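Local coordinates for alginate biosynthesis protein AlgX (Pseudomonas aeruginosa, PDB 4KNC) that takes part in the O-acetylation of the exopolysaccharide alginate and protects the polymer from degradation as it crosses the periplasm, at residues Y143-G155 with G187-A199. Numbering follows the deposited sequence.
Sequences YYFKGDHHWTPHG and GLLSKLGTFHKAA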
loop_
_atom_site.group_PDB
_atom_site.type_symbol
_atom_site.label_atom_id
_atom_site.label_comp_id
_atom_site.label_asym_id
_atom_site.label_seq_id
_atom_site.Cartn_x
_atom_site.Cartn_y
_atom_site.Cartn_z
ATOM N N TYR A 143 -12.498 15.987 -9.053
ATOM C CA TYR A 143 -11.668 15.216 -8.121
ATOM C C TYR A 143 -10.710 14.287 -8.898
ATOM O O TYR A 143 -9.500 14.253 -8.629
ATOM C CB TYR A 143 -12.587 14.421 -7.192
ATOM C CG TYR A 143 -11.944 13.612 -6.081
ATOM C CD1 TYR A 143 -11.357 12.380 -6.342
ATOM C CD2 TYR A 143 -12.006 14.040 -4.749
ATOM C CE1 TYR A 143 -10.790 11.625 -5.329
ATOM C CE2 TYR A 143 -11.455 13.283 -3.729
ATOM C CZ TYR A 143 -10.838 12.073 -4.027
ATOM O OH TYR A 143 -10.269 11.298 -3.028
ATOM N N TYR A 144 -11.253 13.576 -9.886
ATOM C CA TYR A 144 -10.485 12.614 -10.701
ATOM C C TYR A 144 -10.152 13.095 -12.108
ATOM O O TYR A 144 -10.896 13.885 -12.690
ATOM C CB TYR A 144 -11.258 11.302 -10.831
ATOM C CG TYR A 144 -11.029 10.345 -9.680
ATOM C CD1 TYR A 144 -9.835 9.635 -9.581
ATOM C CD2 TYR A 144 -12.003 10.148 -8.693
ATOM C CE1 TYR A 144 -9.605 8.756 -8.537
ATOM C CE2 TYR A 144 -11.784 9.262 -7.636
ATOM C CZ TYR A 144 -10.576 8.575 -7.568
ATOM O OH TYR A 144 -10.320 7.696 -6.545
ATOM N N PHE A 145 -9.046 12.604 -12.668
ATOM C CA PHE A 145 -8.800 12.780 -14.096
ATOM C C PHE A 145 -9.927 12.107 -14.891
ATOM O O PHE A 145 -10.517 11.117 -14.436
ATOM C CB PHE A 145 -7.432 12.219 -14.522
ATOM C CG PHE A 145 -6.251 13.074 -14.098
ATOM C CD1 PHE A 145 -5.875 14.193 -14.840
ATOM C CD2 PHE A 145 -5.518 12.757 -12.957
ATOM C CE1 PHE A 145 -4.787 14.980 -14.448
ATOM C CE2 PHE A 145 -4.434 13.528 -12.560
ATOM C CZ PHE A 145 -4.065 14.644 -13.314
ATOM N N LYS A 146 -10.211 12.662 -16.069
ATOM C CA LYS A 146 -11.244 12.171 -16.990
ATOM C C LYS A 146 -11.096 10.714 -17.393
ATOM O O LYS A 146 -12.084 9.987 -17.481
ATOM C CB LYS A 146 -11.256 13.014 -18.274
ATOM C CG LYS A 146 -11.717 14.446 -18.060
ATOM C CD LYS A 146 -11.671 15.238 -19.367
ATOM C CE LYS A 146 -12.349 16.580 -19.219
ATOM N NZ LYS A 146 -12.340 17.306 -20.516
ATOM N N GLY A 147 -9.863 10.303 -17.667
ATOM C CA GLY A 147 -9.616 8.978 -18.210
ATOM C C GLY A 147 -8.441 8.304 -17.526
ATOM O O GLY A 147 -7.646 7.624 -18.167
ATOM N N ASP A 148 -8.333 8.499 -16.211
ATOM C CA ASP A 148 -7.216 7.949 -15.450
ATOM C C ASP A 148 -7.689 7.555 -14.054
ATOM O O ASP A 148 -8.746 7.997 -13.609
ATOM C CB ASP A 148 -6.071 8.964 -15.365
ATOM C CG ASP A 148 -4.771 8.338 -14.891
ATOM O OD1 ASP A 148 -4.150 7.566 -15.660
ATOM O OD2 ASP A 148 -4.349 8.631 -13.754
ATOM N N HIS A 149 -6.902 6.721 -13.380
ATOM C CA HIS A 149 -7.240 6.232 -12.044
ATOM C C HIS A 149 -6.689 7.118 -10.908
ATOM O O HIS A 149 -7.002 6.903 -9.746
ATOM C CB HIS A 149 -6.749 4.779 -11.878
ATOM C CG HIS A 149 -5.266 4.619 -12.028
ATOM N ND1 HIS A 149 -4.615 4.818 -13.229
ATOM C CD2 HIS A 149 -4.306 4.271 -11.136
ATOM C CE1 HIS A 149 -3.319 4.608 -13.066
ATOM N NE2 HIS A 149 -3.106 4.272 -11.806
ATOM N N HIS A 150 -5.852 8.095 -11.237
ATOM C CA HIS A 150 -5.323 9.008 -10.222
ATOM C C HIS A 150 -6.298 10.147 -9.962
ATOM O O HIS A 150 -7.017 10.568 -10.872
ATOM C CB HIS A 150 -3.977 9.600 -10.657
ATOM C CG HIS A 150 -2.886 8.585 -10.773
ATOM N ND1 HIS A 150 -2.497 8.051 -11.985
ATOM C CD2 HIS A 150 -2.119 7.983 -9.831
ATOM C CE1 HIS A 150 -1.531 7.170 -11.781
ATOM N NE2 HIS A 150 -1.289 7.105 -10.485
ATOM N N TRP A 151 -6.334 10.635 -8.722
ATOM C CA TRP A 151 -6.988 11.904 -8.451
ATOM C C TRP A 151 -6.163 13.019 -9.087
ATOM O O TRP A 151 -4.973 12.852 -9.324
ATOM C CB TRP A 151 -7.181 12.152 -6.929
ATOM C CG TRP A 151 -5.998 11.852 -6.021
ATOM C CD1 TRP A 151 -4.661 11.848 -6.351
ATOM C CD2 TRP A 151 -6.062 11.513 -4.623
ATOM N NE1 TRP A 151 -3.898 11.530 -5.246
ATOM C CE2 TRP A 151 -4.737 11.317 -4.177
ATOM C CE3 TRP A 151 -7.114 11.342 -3.715
ATOM C CZ2 TRP A 151 -4.442 10.957 -2.858
ATOM C CZ3 TRP A 151 -6.819 10.982 -2.420
ATOM C CH2 TRP A 151 -5.491 10.805 -1.996
ATOM N N THR A 152 -6.798 14.143 -9.385
ATOM C CA THR A 152 -6.052 15.340 -9.747
ATOM C C THR A 152 -5.470 15.915 -8.452
ATOM O O THR A 152 -5.875 15.505 -7.361
ATOM C CB THR A 152 -6.978 16.401 -10.340
ATOM O OG1 THR A 152 -8.005 16.735 -9.383
ATOM C CG2 THR A 152 -7.613 15.892 -11.635
ATOM N N PRO A 153 -4.518 16.859 -8.561
ATOM C CA PRO A 153 -4.076 17.574 -7.361
ATOM C C PRO A 153 -5.226 18.185 -6.551
ATOM O O PRO A 153 -5.169 18.087 -5.337
ATOM C CB PRO A 153 -3.160 18.649 -7.920
ATOM C CG PRO A 153 -2.540 17.963 -9.115
ATOM C CD PRO A 153 -3.636 17.131 -9.712
ATOM N N HIS A 154 -6.242 18.753 -7.192
ATOM C CA HIS A 154 -7.406 19.268 -6.461
ATOM C C HIS A 154 -8.128 18.181 -5.642
ATOM O O HIS A 154 -8.503 18.405 -4.483
ATOM C CB HIS A 154 -8.369 19.988 -7.411
ATOM C CG HIS A 154 -7.938 21.383 -7.764
ATOM N ND1 HIS A 154 -8.149 22.463 -6.929
ATOM C CD2 HIS A 154 -7.318 21.876 -8.864
ATOM C CE1 HIS A 154 -7.660 23.554 -7.491
ATOM N NE2 HIS A 154 -7.154 23.226 -8.666
ATOM N N GLY A 155 -8.295 16.998 -6.235
ATOM C CA GLY A 155 -8.865 15.860 -5.528
ATOM C C GLY A 155 -8.037 15.477 -4.308
ATOM O O GLY A 155 -8.575 15.243 -3.214
ATOM N N GLY A 187 3.350 25.016 -11.777
ATOM C CA GLY A 187 3.367 24.596 -13.165
ATOM C C GLY A 187 2.084 23.887 -13.534
ATOM O O GLY A 187 1.122 23.897 -12.766
ATOM N N LEU A 188 2.059 23.288 -14.721
ATOM C CA LEU A 188 0.919 22.492 -15.130
ATOM C C LEU A 188 1.322 21.022 -15.134
ATOM O O LEU A 188 2.476 20.687 -15.397
ATOM C CB LEU A 188 0.419 22.923 -16.511
ATOM C CG LEU A 188 0.024 24.393 -16.683
ATOM C CD1 LEU A 188 -0.231 24.690 -18.160
ATOM C CD2 LEU A 188 -1.201 24.768 -15.839
ATOM N N LEU A 189 0.374 20.151 -14.802
ATOM C CA LEU A 189 0.622 18.718 -14.799
ATOM C C LEU A 189 -0.089 18.108 -16.000
ATOM O O LEU A 189 -1.306 18.222 -16.142
ATOM C CB LEU A 189 0.116 18.084 -13.486
ATOM C CG LEU A 189 0.108 16.550 -13.381
ATOM C CD1 LEU A 189 1.521 15.978 -13.397
ATOM C CD2 LEU A 189 -0.625 16.055 -12.151
ATOM N N SER A 190 0.667 17.466 -16.876
ATOM C CA SER A 190 0.067 16.868 -18.054
ATOM C C SER A 190 -0.260 15.404 -17.802
ATOM O O SER A 190 0.561 14.663 -17.268
ATOM C CB SER A 190 1.023 16.965 -19.240
ATOM O OG SER A 190 2.194 16.210 -18.990
ATOM N N LYS A 191 -1.449 14.975 -18.207
ATOM C CA LYS A 191 -1.758 13.551 -18.140
ATOM C C LYS A 191 -2.617 13.072 -19.293
ATOM O O LYS A 191 -3.705 13.592 -19.537
ATOM C CB LYS A 191 -2.438 13.177 -16.817
ATOM C CG LYS A 191 -2.598 11.650 -16.677
ATOM C CD LYS A 191 -2.914 11.228 -15.264
ATOM C CE LYS A 191 -1.718 11.402 -14.352
ATOM N NZ LYS A 191 -0.793 10.257 -14.452
ATOM N N LEU A 192 -2.111 12.083 -20.015
ATOM C CA LEU A 192 -2.935 11.359 -20.963
ATOM C C LEU A 192 -3.315 10.106 -20.189
ATOM O O LEU A 192 -2.449 9.299 -19.850
ATOM C CB LEU A 192 -2.141 11.008 -22.233
ATOM C CG LEU A 192 -2.867 10.138 -23.271
ATOM C CD1 LEU A 192 -4.132 10.835 -23.748
ATOM C CD2 LEU A 192 -1.968 9.760 -24.458
ATOM N N GLY A 193 -4.598 9.966 -19.875
ATOM C CA GLY A 193 -5.026 8.953 -18.927
ATOM C C GLY A 193 -4.856 7.522 -19.388
ATOM O O GLY A 193 -4.963 7.235 -20.583
ATOM N N THR A 194 -4.614 6.616 -18.440
ATOM C CA THR A 194 -4.507 5.189 -18.755
ATOM C C THR A 194 -5.776 4.590 -19.371
ATOM O O THR A 194 -5.704 3.652 -20.167
ATOM C CB THR A 194 -4.125 4.350 -17.517
ATOM O OG1 THR A 194 -5.132 4.500 -16.506
ATOM C CG2 THR A 194 -2.771 4.781 -16.966
ATOM N N PHE A 195 -6.944 5.113 -19.013
ATOM C CA PHE A 195 -8.178 4.539 -19.558
ATOM C C PHE A 195 -8.252 4.941 -21.027
ATOM O O PHE A 195 -8.701 4.163 -21.865
ATOM C CB PHE A 195 -9.462 5.040 -18.858
ATOM C CG PHE A 195 -9.511 4.812 -17.353
ATOM C CD1 PHE A 195 -8.479 4.184 -16.676
ATOM C CD2 PHE A 195 -10.607 5.251 -16.626
ATOM C CE1 PHE A 195 -8.539 3.993 -15.290
ATOM C CE2 PHE A 195 -10.677 5.067 -15.235
ATOM C CZ PHE A 195 -9.640 4.434 -14.574
ATOM N N HIS A 196 -7.834 6.175 -21.316
ATOM C CA HIS A 196 -7.852 6.711 -22.678
ATOM C C HIS A 196 -6.880 5.924 -23.563
ATOM O O HIS A 196 -7.203 5.605 -24.703
ATOM C CB HIS A 196 -7.490 8.196 -22.689
ATOM C CG HIS A 196 -8.576 9.102 -22.196
ATOM N ND1 HIS A 196 -8.315 10.337 -21.642
ATOM C CD2 HIS A 196 -9.925 8.976 -22.218
ATOM C CE1 HIS A 196 -9.458 10.932 -21.337
ATOM N NE2 HIS A 196 -10.449 10.130 -21.681
ATOM N N LYS A 197 -5.708 5.595 -23.020
ATOM C CA LYS A 197 -4.730 4.788 -23.737
ATOM C C LYS A 197 -5.244 3.379 -23.992
ATOM O O LYS A 197 -5.012 2.806 -25.074
ATOM C CB LYS A 197 -3.406 4.715 -22.983
ATOM C CG LYS A 197 -2.648 6.032 -22.928
ATOM C CD LYS A 197 -1.302 5.843 -22.262
ATOM C CE LYS A 197 -0.695 7.176 -21.861
ATOM N NZ LYS A 197 0.516 6.974 -21.015
ATOM N N ALA A 198 -5.939 2.822 -23.003
ATOM C CA ALA A 198 -6.505 1.480 -23.160
ATOM C C ALA A 198 -7.572 1.489 -24.257
ATOM O O ALA A 198 -7.622 0.605 -25.119
ATOM C CB ALA A 198 -7.102 0.973 -21.813
ATOM N N ALA A 199 -8.426 2.505 -24.220
ATOM C CA ALA A 199 -9.453 2.667 -25.243
ATOM C C ALA A 199 -8.841 2.873 -26.634
ATOM O O ALA A 199 -9.411 2.428 -27.630
ATOM C CB ALA A 199 -10.399 3.816 -24.893
HETATM O O HOH W 1 -1.640 7.845 -15.065
#
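Asp148 turns its carboxylate to the start of helix 194-203, where OD1 accepts an almost straight bond from Thr194 N (3.0 Å, 176°) through its anti lone pair. Thr194 OG1 adds a weak bond to the same oxygen. One residue earlier, Gly147 O takes Phe195 N at 2.7 Å, so two first-turn amides of the helix find acceptors in the loop. Glycine suits position 147: its bare CA lets the His196 ring face lie directly on the backbone, a CH-pi contact with Gly147 CA 3.7 Å from the ring centroid. The Phe195 ring lays a face against the Asp148 carbonyl carbon.

Lys191, CG anti to its backbone N (chi1 -173°), sends CD over the centre of the Phe145 ring, while Thr152 CG2 covers the opposite face. The Lys191 chain then bends at chi3 and chi4, bringing Lys191 NZ 2.6 Å from the oxygen of a water that donates to Asp148 OD1; the direct salt bridge to OD2 is long. Tyr249 is a further partner of NZ.

Asp148 OD2 accepts from His150 ND1 (2.6 Å) through its syn lone pair; the His150 N bond, from above the carboxylate plane, closes an Asx turn. His150 NE2 meets Ser243 OG, consistent with an SGNH-type Ser-His-Asp triad: helix amide and Lys191-held water probably fix the carboxylate through OD1, with OD2 turned to His150.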